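Local coordinates for protein Thf1 (PDB 5MJR), which may take part in the biogenesis of photosynthetic membranes and associates with the FtsH protease complex involved in photosystem II repair in cyanobacteria, at residues A[29-34]-A[91-96]; A[63-68]-A[105-110]. All coordinates share one frame; numbering follows the deposited sequence.

Contact 1: residues A[29-34]-A[91-96]; sequences RAFYAA and DRIFHA
The Phe31 ring meets helix 90-100 edge first: Ile93 O lies in the ring plane at 3.7 Å from CE1, and Ala96 C sits at the same rim, beside CD1. On its CD2 side the ring turns its edge to its own neighbour, with Phe31 CD2 3.6 Å above the plane of Tyr32 and over the centre of that ring. The setting is a roughly antiparallel helix pair of an all-helical fold, the short segments crossing at 145° with axes 9.1 Å apart. CG of Phe31 stands anti to the backbone N (chi1 174°), which swings the ring toward helix 90-100, with CZ 4.0 Å from Ile93 CG2. Ile39 of the loop and Ile47 and Leu51 of helix 41-58 touch this ring, and Ile47 also packs on Ile93. At the C-terminal end of helix 24-34 small residues let the backbones close in, and the CA atoms of Ala34 and Ala96 are 5.2 Å apart. One water spans the exposed margin, donating to Arg92 O at 2.8 Å and, weakly, to Ala34 O, and accepting a weak bond from His95 ND1. Nearby, the Ala96 methyl meets two partners, CB lying 3.7 Å from Phe31 CD1 and 3.6 Å from Ala34 CB.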
ATOM      1  N   ARG A  29      16.418  12.223   7.886  1.00 12.39           N
ATOM      2  CA  ARG A  29      17.065  12.363   9.183  1.00 12.23           C
ATOM      3  C   ARG A  29      16.189  11.896  10.338  1.00 11.31           C
ATOM      4  O   ARG A  29      16.645  11.273  11.271  1.00 13.32           O
ATOM      5  CB  ARG A  29      17.360  13.842   9.440  1.00 15.79           C
ATOM      6  CG  ARG A  29      18.643  14.258   8.863  1.00 21.04           C
ATOM      7  CD  ARG A  29      19.112  15.716   9.339  1.00 29.79           C
ATOM      8  NE  ARG A  29      18.356  16.756   8.572  1.00 35.13           N
ATOM      9  CZ  ARG A  29      18.677  17.210   7.351  1.00 55.73           C
ATOM     10  NH1 ARG A  29      19.808  16.777   6.689  1.00 41.84           N
ATOM     11  NH2 ARG A  29      17.911  18.162   6.789  1.00 56.51           N
ATOM     12  N   ALA A  30      14.868  12.154  10.244  1.00 11.81           N
ATOM     13  CA  ALA A  30      13.915  11.698  11.232  1.00 10.82           C
ATOM     14  C   ALA A  30      13.891  10.157  11.320  1.00 10.76           C
ATOM     15  O   ALA A  30      13.821   9.563  12.386  1.00 12.25           O
ATOM     16  CB  ALA A  30      12.553  12.310  11.027  1.00 12.32           C
ATOM     17  N   PHE A  31      13.921   9.546  10.149  1.00  9.80           N
ATOM     18  CA  PHE A  31      13.953   8.097  10.085  1.00 10.05           C
ATOM     19  C   PHE A  31      15.146   7.510  10.824  1.00  9.15           C
ATOM     20  O   PHE A  31      15.033   6.640  11.702  1.00 10.12           O
ATOM     21  CB  PHE A  31      13.922   7.612   8.653  1.00  9.79           C
ATOM     22  CG  PHE A  31      14.090   6.086   8.517  1.00  9.78           C
ATOM     23  CD1 PHE A  31      13.072   5.249   8.793  1.00  9.77           C
ATOM     24  CD2 PHE A  31      15.338   5.550   8.248  1.00 11.25           C
ATOM     25  CE1 PHE A  31      13.222   3.901   8.792  1.00 10.66           C
ATOM     26  CE2 PHE A  31      15.493   4.181   8.236  1.00 12.02           C
ATOM     27  CZ  PHE A  31      14.399   3.335   8.508  1.00 10.73           C
ATOM     28  N   TYR A  32      16.351   8.047  10.489  1.00 10.49           N
ATOM     29  CA  TYR A  32      17.587   7.532  11.096  1.00 11.33           C
ATOM     30  C   TYR A  32      17.812   7.914  12.522  1.00 13.04           C
ATOM     31  O   TYR A  32      18.571   7.224  13.214  1.00 16.12           O
ATOM     32  CB  TYR A  32      18.761   7.928  10.212  1.00 12.64           C
ATOM     33  CG  TYR A  32      18.784   7.134   8.886  1.00 12.48           C
ATOM     34  CD1 TYR A  32      19.023   5.749   8.870  1.00 11.91           C
ATOM     35  CD2 TYR A  32      18.637   7.731   7.676  1.00 12.85           C
ATOM     36  CE1 TYR A  32      19.034   4.984   7.723  1.00 12.51           C
ATOM     37  CE2 TYR A  32      18.664   6.952   6.453  1.00 12.89           C
ATOM     38  CZ  TYR A  32      18.910   5.614   6.510  1.00 12.70           C
ATOM     39  OH  TYR A  32      18.897   4.888   5.342  1.00 16.43           O
ATOM     40  N   ALA A  33      17.103   8.944  12.975  1.00 11.85           N
ATOM     41  CA  ALA A  33      17.079   9.316  14.427  1.00 12.56           C
ATOM     42  C   ALA A  33      16.190   8.290  15.212  1.00 12.28           C
ATOM     43  O   ALA A  33      16.497   8.012  16.385  1.00 16.36           O
ATOM     44  CB  ALA A  33      16.583  10.715  14.617  1.00 15.96           C
ATOM     45  N   ALA A  34      15.118   7.821  14.534  1.00 11.79           N
ATOM     46  CA  ALA A  34      14.128   6.923  15.176  1.00 11.42           C
ATOM     47  C   ALA A  34      14.573   5.442  15.128  1.00 11.00           C
ATOM     48  O   ALA A  34      14.200   4.689  15.965  1.00 15.74           O
ATOM     49  CB  ALA A  34      12.781   7.115  14.486  1.00 13.87           C
ATOM     50  N   ASP A  91       9.739  -4.392  12.716  1.00 13.01           N
ATOM     51  CA  ASP A  91       8.674  -3.531  13.274  1.00 15.08           C
ATOM     52  C   ASP A  91       9.180  -2.136  13.721  1.00 12.10           C
ATOM     53  O   ASP A  91       8.510  -1.110  13.516  1.00 13.64           O
ATOM     54  CB  ASP A  91       7.953  -4.173  14.450  1.00 20.19           C
ATOM     55  CG  ASP A  91       7.152  -5.472  14.028  1.00 37.65           C
ATOM     56  OD1 ASP A  91       6.891  -5.690  12.782  1.00 31.67           O
ATOM     57  OD2 ASP A  91       6.797  -6.334  14.896  1.00 39.70           O
ATOM     58  N   ARG A  92      10.396  -2.081  14.256  1.00 12.85           N
ATOM     59  CA  ARG A  92      10.969  -0.809  14.615  1.00 11.94           C
ATOM     60  C   ARG A  92      11.240   0.019  13.388  1.00 11.15           C
ATOM     61  O   ARG A  92      11.072   1.252  13.395  1.00 10.78           O
ATOM     62  CB  ARG A  92      12.383  -1.021  15.321  1.00 16.25           C
ATOM     63  CG  ARG A  92      12.236  -1.488  16.711  1.00 22.79           C
ATOM     64  CD  ARG A  92      13.609  -1.952  17.220  1.00 28.80           C
ATOM     65  NE  ARG A  92      13.687  -2.268  18.644  1.00 39.20           N
ATOM     66  CZ  ARG A  92      13.973  -3.452  19.183  1.00 63.84           C
ATOM     67  NH1 ARG A  92      14.201  -4.557  18.435  1.00 69.46           N
ATOM     68  NH2 ARG A  92      14.022  -3.553  20.522  1.00 82.41           N
ATOM     69  N   ILE A  93      11.645  -0.584  12.305  1.00  9.42           N
ATOM     70  CA  ILE A  93      11.850   0.126  11.065  1.00  8.31           C
ATOM     71  C   ILE A  93      10.501   0.722  10.517  1.00  8.40           C
ATOM     72  O   ILE A  93      10.471   1.852  10.059  1.00  8.77           O
ATOM     73  CB  ILE A  93      12.526  -0.759   9.969  1.00  8.48           C
ATOM     74  CG1 ILE A  93      13.990  -1.048  10.414  1.00 10.48           C
ATOM     75  CG2 ILE A  93      12.447  -0.162   8.608  1.00 10.35           C
ATOM     76  CD1 ILE A  93      14.696  -2.069   9.615  1.00 11.86           C
ATOM     77  N   PHE A  94       9.427  -0.108  10.564  1.00  8.42           N
ATOM     78  CA  PHE A  94       8.130   0.403  10.130  1.00  8.50           C
ATOM     79  C   PHE A  94       7.661   1.622  10.976  1.00  8.32           C
ATOM     80  O   PHE A  94       7.188   2.610  10.439  1.00  9.16           O
ATOM     81  CB  PHE A  94       7.105  -0.682  10.147  1.00  9.91           C
ATOM     82  CG  PHE A  94       5.785  -0.235   9.584  1.00 10.05           C
ATOM     83  CD1 PHE A  94       5.661  -0.114   8.220  1.00 11.70           C
ATOM     84  CD2 PHE A  94       4.713   0.055  10.423  1.00 10.06           C
ATOM     85  CE1 PHE A  94       4.444   0.350   7.634  1.00 13.01           C
ATOM     86  CE2 PHE A  94       3.501   0.490   9.889  1.00 11.83           C
ATOM     87  CZ  PHE A  94       3.419   0.643   8.470  1.00 12.21           C
ATOM     88  N   HIS A  95       7.891   1.508  12.281  1.00  8.77           N
ATOM     89  CA  HIS A  95       7.530   2.585  13.185  1.00  9.08           C
ATOM     90  C   HIS A  95       8.258   3.858  12.750  1.00  8.70           C
ATOM     91  O   HIS A  95       7.694   4.945  12.634  1.00 10.44           O
ATOM     92  CB  HIS A  95       7.806   2.160  14.615  1.00 11.07           C
ATOM     93  CG  HIS A  95       7.583   3.302  15.610  1.00 20.70           C
ATOM     94  ND1 HIS A  95       8.565   4.299  15.806  1.00 28.13           N
ATOM     95  CD2 HIS A  95       6.608   3.513  16.531  1.00 31.90           C
ATOM     96  CE1 HIS A  95       8.173   5.142  16.743  1.00 24.12           C
ATOM     97  NE2 HIS A  95       6.939   4.728  17.112  1.00 24.35           N
ATOM     98  N   ALA A  96       9.576   3.713  12.578  1.00  8.67           N
ATOM     99  CA  ALA A  96      10.423   4.839  12.203  1.00  9.10           C
ATOM    100  C   ALA A  96      10.032   5.475  10.877  1.00  8.82           C
ATOM    101  O   ALA A  96      10.009   6.718  10.695  1.00  9.82           O
ATOM    102  CB  ALA A  96      11.884   4.445  12.244  1.00 10.04           C
TER
HETATM  103  O   HOH W   1      11.341   2.717  15.805  1.00 27.23           O

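Contact 2: residues A[63-68]-A[105-110]; sequences FRYSPL and PQQLKE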
ATOM      1  N   PHE A  63      -3.327  14.977  -2.949  1.00 11.27           N
ATOM      2  CA  PHE A  63      -3.294  13.693  -2.250  1.00 10.05           C
ATOM      3  C   PHE A  63      -4.016  13.800  -0.890  1.00 10.12           C
ATOM      4  O   PHE A  63      -3.808  14.751  -0.115  1.00 13.39           O
ATOM      5  CB  PHE A  63      -1.834  13.290  -1.984  1.00 10.44           C
ATOM      6  CG  PHE A  63      -1.696  12.047  -1.164  1.00  9.76           C
ATOM      7  CD1 PHE A  63      -1.946  10.783  -1.697  1.00 11.49           C
ATOM      8  CD2 PHE A  63      -1.335  12.117   0.175  1.00 11.40           C
ATOM      9  CE1 PHE A  63      -1.832   9.648  -0.897  1.00 12.82           C
ATOM     10  CE2 PHE A  63      -1.278  10.928   0.935  1.00 13.44           C
ATOM     11  CZ  PHE A  63      -1.528   9.724   0.424  1.00 11.74           C
ATOM     12  N   ARG A  64      -4.767  12.768  -0.549  1.00 10.52           N
ATOM     13  CA  ARG A  64      -5.415  12.640   0.748  1.00 11.22           C
ATOM     14  C   ARG A  64      -5.292  11.165   1.199  1.00 10.14           C
ATOM     15  O   ARG A  64      -5.695  10.247   0.490  1.00 11.90           O
ATOM     16  CB  ARG A  64      -6.864  13.063   0.689  1.00 12.35           C
ATOM     17  CG  ARG A  64      -7.618  12.994   1.987  1.00 15.14           C
ATOM     18  CD  ARG A  64      -9.020  13.564   1.846  1.00 17.73           C
ATOM     19  NE  ARG A  64      -9.913  13.356   3.062  1.00 18.05           N
ATOM     20  CZ  ARG A  64     -10.068  14.145   4.103  1.00 22.89           C
ATOM     21  NH1 ARG A  64      -9.331  15.247   4.147  1.00 21.28           N
ATOM     22  NH2 ARG A  64     -11.030  13.872   5.101  1.00 20.74           N
ATOM     23  N   TYR A  65      -4.714  10.985   2.382  1.00  9.78           N
ATOM     24  CA  TYR A  65      -4.632   9.681   2.993  1.00  9.61           C
ATOM     25  C   TYR A  65      -5.987   9.007   3.038  1.00  9.69           C
ATOM     26  O   TYR A  65      -6.999   9.614   3.294  1.00 10.37           O
ATOM     27  CB  TYR A  65      -4.164   9.816   4.435  1.00 10.43           C
ATOM     28  CG  TYR A  65      -4.104   8.597   5.290  1.00  8.34           C
ATOM     29  CD1 TYR A  65      -5.233   8.138   5.909  1.00 10.23           C
ATOM     30  CD2 TYR A  65      -2.927   7.895   5.436  1.00 10.93           C
ATOM     31  CE1 TYR A  65      -5.230   6.970   6.675  1.00 10.08           C
ATOM     32  CE2 TYR A  65      -2.928   6.732   6.203  1.00 11.09           C
ATOM     33  CZ  TYR A  65      -4.043   6.242   6.812  1.00 10.31           C
ATOM     34  OH  TYR A  65      -4.000   5.149   7.613  1.00 12.31           O
ATOM     35  N   SER A  66      -5.967   7.663   2.824  1.00  8.81           N
ATOM     36  CA  SER A  66      -7.128   6.854   3.061  1.00  8.74           C
ATOM     37  C   SER A  66      -6.682   5.475   3.466  1.00  8.80           C
ATOM     38  O   SER A  66      -5.513   5.147   3.273  1.00  8.55           O
ATOM     39  CB  SER A  66      -7.961   6.738   1.780  1.00  9.81           C
ATOM     40  OG  SER A  66      -7.345   5.951   0.828  1.00 10.44           O
ATOM     41  N   PRO A  67      -7.567   4.579   3.891  1.00  8.08           N
ATOM     42  CA  PRO A  67      -7.177   3.188   4.198  1.00  9.21           C
ATOM     43  C   PRO A  67      -6.651   2.409   3.036  1.00  7.86           C
ATOM     44  O   PRO A  67      -5.949   1.408   3.271  1.00  9.14           O
ATOM     45  CB  PRO A  67      -8.419   2.592   4.827  1.00  9.57           C
ATOM     46  CG  PRO A  67      -9.129   3.790   5.393  1.00 12.25           C
ATOM     47  CD  PRO A  67      -8.909   4.913   4.392  1.00  9.45           C
ATOM     48  N   LEU A  68      -6.967   2.813   1.804  1.00  8.67           N
ATOM     49  CA  LEU A  68      -6.432   2.107   0.628  1.00  9.16           C
ATOM     50  C   LEU A  68      -4.892   2.374   0.565  1.00  8.85           C
ATOM     51  O   LEU A  68      -4.116   1.472   0.244  1.00  9.41           O
ATOM     52  CB  LEU A  68      -7.109   2.510  -0.629  1.00  9.27           C
ATOM     53  CG  LEU A  68      -6.677   1.870  -1.935  1.00  9.37           C
ATOM     54  CD1 LEU A  68      -6.953   0.384  -1.897  1.00 10.64           C
ATOM     55  CD2 LEU A  68      -7.325   2.527  -3.139  1.00 11.46           C
ATOM     56  N   PRO A 105       2.151   4.859  12.843  1.00  9.99           N
ATOM     57  CA  PRO A 105       2.248   3.451  12.393  1.00  9.11           C
ATOM     58  C   PRO A 105       1.049   2.626  12.877  1.00  8.39           C
ATOM     59  O   PRO A 105       0.652   1.682  12.159  1.00 10.05           O
ATOM     60  CB  PRO A 105       3.607   2.972  12.999  1.00 10.14           C
ATOM     61  CG  PRO A 105       3.847   3.935  14.145  1.00  9.19           C
ATOM     62  CD  PRO A 105       3.259   5.278  13.737  1.00 10.10           C
ATOM     63  N   GLN A 106       0.530   2.897  14.062  1.00  9.23           N
ATOM     64  CA  GLN A 106      -0.602   2.174  14.581  1.00  9.04           C
ATOM     65  C   GLN A 106      -1.845   2.462  13.776  1.00  9.54           C
ATOM     66  O   GLN A 106      -2.672   1.541  13.558  1.00 10.66           O
ATOM     67  CB  GLN A 106      -0.863   2.418  16.051  1.00 10.65           C
ATOM     68  CG  GLN A 106      -1.846   1.514  16.699  1.00 13.41           C
ATOM     69  CD  GLN A 106      -1.530   0.047  16.606  1.00 14.17           C
ATOM     70  OE1 GLN A 106      -0.391  -0.372  16.482  1.00 15.52           O
ATOM     71  NE2 GLN A 106      -2.578  -0.774  16.760  1.00 16.33           N
ATOM     72  N   GLN A 107      -2.039   3.682  13.325  1.00  8.56           N
ATOM     73  CA  GLN A 107      -3.184   4.000  12.438  1.00  9.25           C
ATOM     74  C   GLN A 107      -3.015   3.256  11.127  1.00  9.58           C
ATOM     75  O   GLN A 107      -3.989   2.652  10.625  1.00  9.53           O
ATOM     76  CB  GLN A 107      -3.306   5.497  12.171  1.00  9.83           C
ATOM     77  CG  GLN A 107      -4.483   5.868  11.270  1.00 10.43           C
ATOM     78  CD  GLN A 107      -4.669   7.315  11.001  1.00  9.91           C
ATOM     79  OE1 GLN A 107      -3.829   8.157  11.363  1.00 11.24           O
ATOM     80  NE2 GLN A 107      -5.741   7.662  10.314  1.00 11.83           N
ATOM     81  N   LEU A 108      -1.818   3.251  10.512  1.00  8.91           N
ATOM     82  CA  LEU A 108      -1.696   2.528   9.266  1.00  8.29           C
ATOM     83  C   LEU A 108      -1.966   1.023   9.493  1.00  8.25           C
ATOM     84  O   LEU A 108      -2.581   0.371   8.595  1.00  9.65           O
ATOM     85  CB  LEU A 108      -0.306   2.720   8.615  1.00 10.05           C
ATOM     86  CG  LEU A 108      -0.197   3.930   7.700  1.00 10.34           C
ATOM     87  CD1 LEU A 108      -0.222   5.268   8.490  1.00 12.99           C
ATOM     88  CD2 LEU A 108       0.972   3.774   6.761  1.00 11.57           C
ATOM     89  N   LYS A 109      -1.439   0.453  10.560  1.00  8.58           N
ATOM     90  CA  LYS A 109      -1.652  -0.975  10.834  1.00  9.61           C
ATOM     91  C   LYS A 109      -3.133  -1.275  11.046  1.00 10.52           C
ATOM     92  O   LYS A 109      -3.648  -2.280  10.465  1.00 10.35           O
ATOM     93  CB  LYS A 109      -0.850  -1.442  12.023  1.00 11.71           C
ATOM     94  CG  LYS A 109       0.635  -1.528  11.785  1.00 15.71           C
ATOM     95  CD  LYS A 109       1.222  -1.967  13.164  1.00 21.62           C
ATOM     96  CE  LYS A 109       2.627  -1.769  13.169  1.00 30.59           C
ATOM     97  NZ  LYS A 109       3.359  -2.221  14.399  1.00 44.32           N
ATOM     98  N   GLU A 110      -3.865  -0.432  11.789  1.00  9.00           N
ATOM     99  CA  GLU A 110      -5.248  -0.723  12.010  1.00  9.98           C
ATOM    100  C   GLU A 110      -6.037  -0.546  10.714  1.00  9.91           C
ATOM    101  O   GLU A 110      -6.969  -1.320  10.419  1.00 11.94           O
ATOM    102  CB  GLU A 110      -5.761   0.143  13.112  1.00 10.59           C
ATOM    103  CG  GLU A 110      -5.272  -0.240  14.513  1.00 12.57           C
ATOM    104  CD  GLU A 110      -5.821   0.514  15.717  1.00 13.91           C
ATOM    105  OE1 GLU A 110      -6.914   1.115  15.624  1.00 19.06           O
ATOM    106  OE2 GLU A 110      -5.142   0.438  16.778  1.00 17.13           O
TER
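Tyr65 OH hydrogen-bonds to Asp111 OD2 and rests on helix 105-113, 3.8 Å from Gln107 CG and 3.9 Å from Leu108 CA. Two side chains of that helix approach the ring behind it obliquely and from the same side of its plane: Gln107 NE2 stands 3.7 Å from Tyr65 CE1, its amide turned 50° from the ring plane, while Leu108 CD1 lies 3.8 Å from Tyr65 CE2. With CG anti to the backbone N (chi1 176°), Tyr65 reaches straight out of the loop toward the helix; Gln107, fully extended, comes to meet it from the opposite direction. Ala70 of helix 67-80 touches both Tyr65 and Leu108, and Val73 adds to the apolar side of Leu108. Around this join the helix starts are tied locally: Ser66 OG takes a weak N-cap bond from Leu68 N, and within helix 105-113 Gln106 NE2 donates at 2.8 Å and a nearly straight 171° to Glu110 OE2, which accepts through its anti lone pair. A phenylalanine in place of Tyr65 would probably leave Asp111 without its hydroxyl partner and the ring less firmly fixed against the helix. The contact therefore combines two kinds of hold: apolar packing of the ring on Leu108, and a polar anchor at its tip that pins the loop ahead of helix 67-80 to helix 105-113.

How the contacts relate
The two contacts alternate along the chain, in the order 29-34, 63-68, 91-96, 105-110, and their centres lie about 17 Å apart. Contact 1 sits toward the periphery and contact 2 nearer the middle of the chain. They are joined through the consecutive helices 90-100 and 105-113. Phe94, on the side of its helix turned away from 29-34, packs on Pro105, Leu108 and Lys109, and His95 CD2 comes within 3.7 Å of Pro105 CG. Helix 67-80, whose start follows the loop of contact 2, also reaches the other site, where Phe77 meets Ile93 and Phe94. The N-terminal helix 24-34 is thereby connected through these helices to the more central part of this all-helical chain.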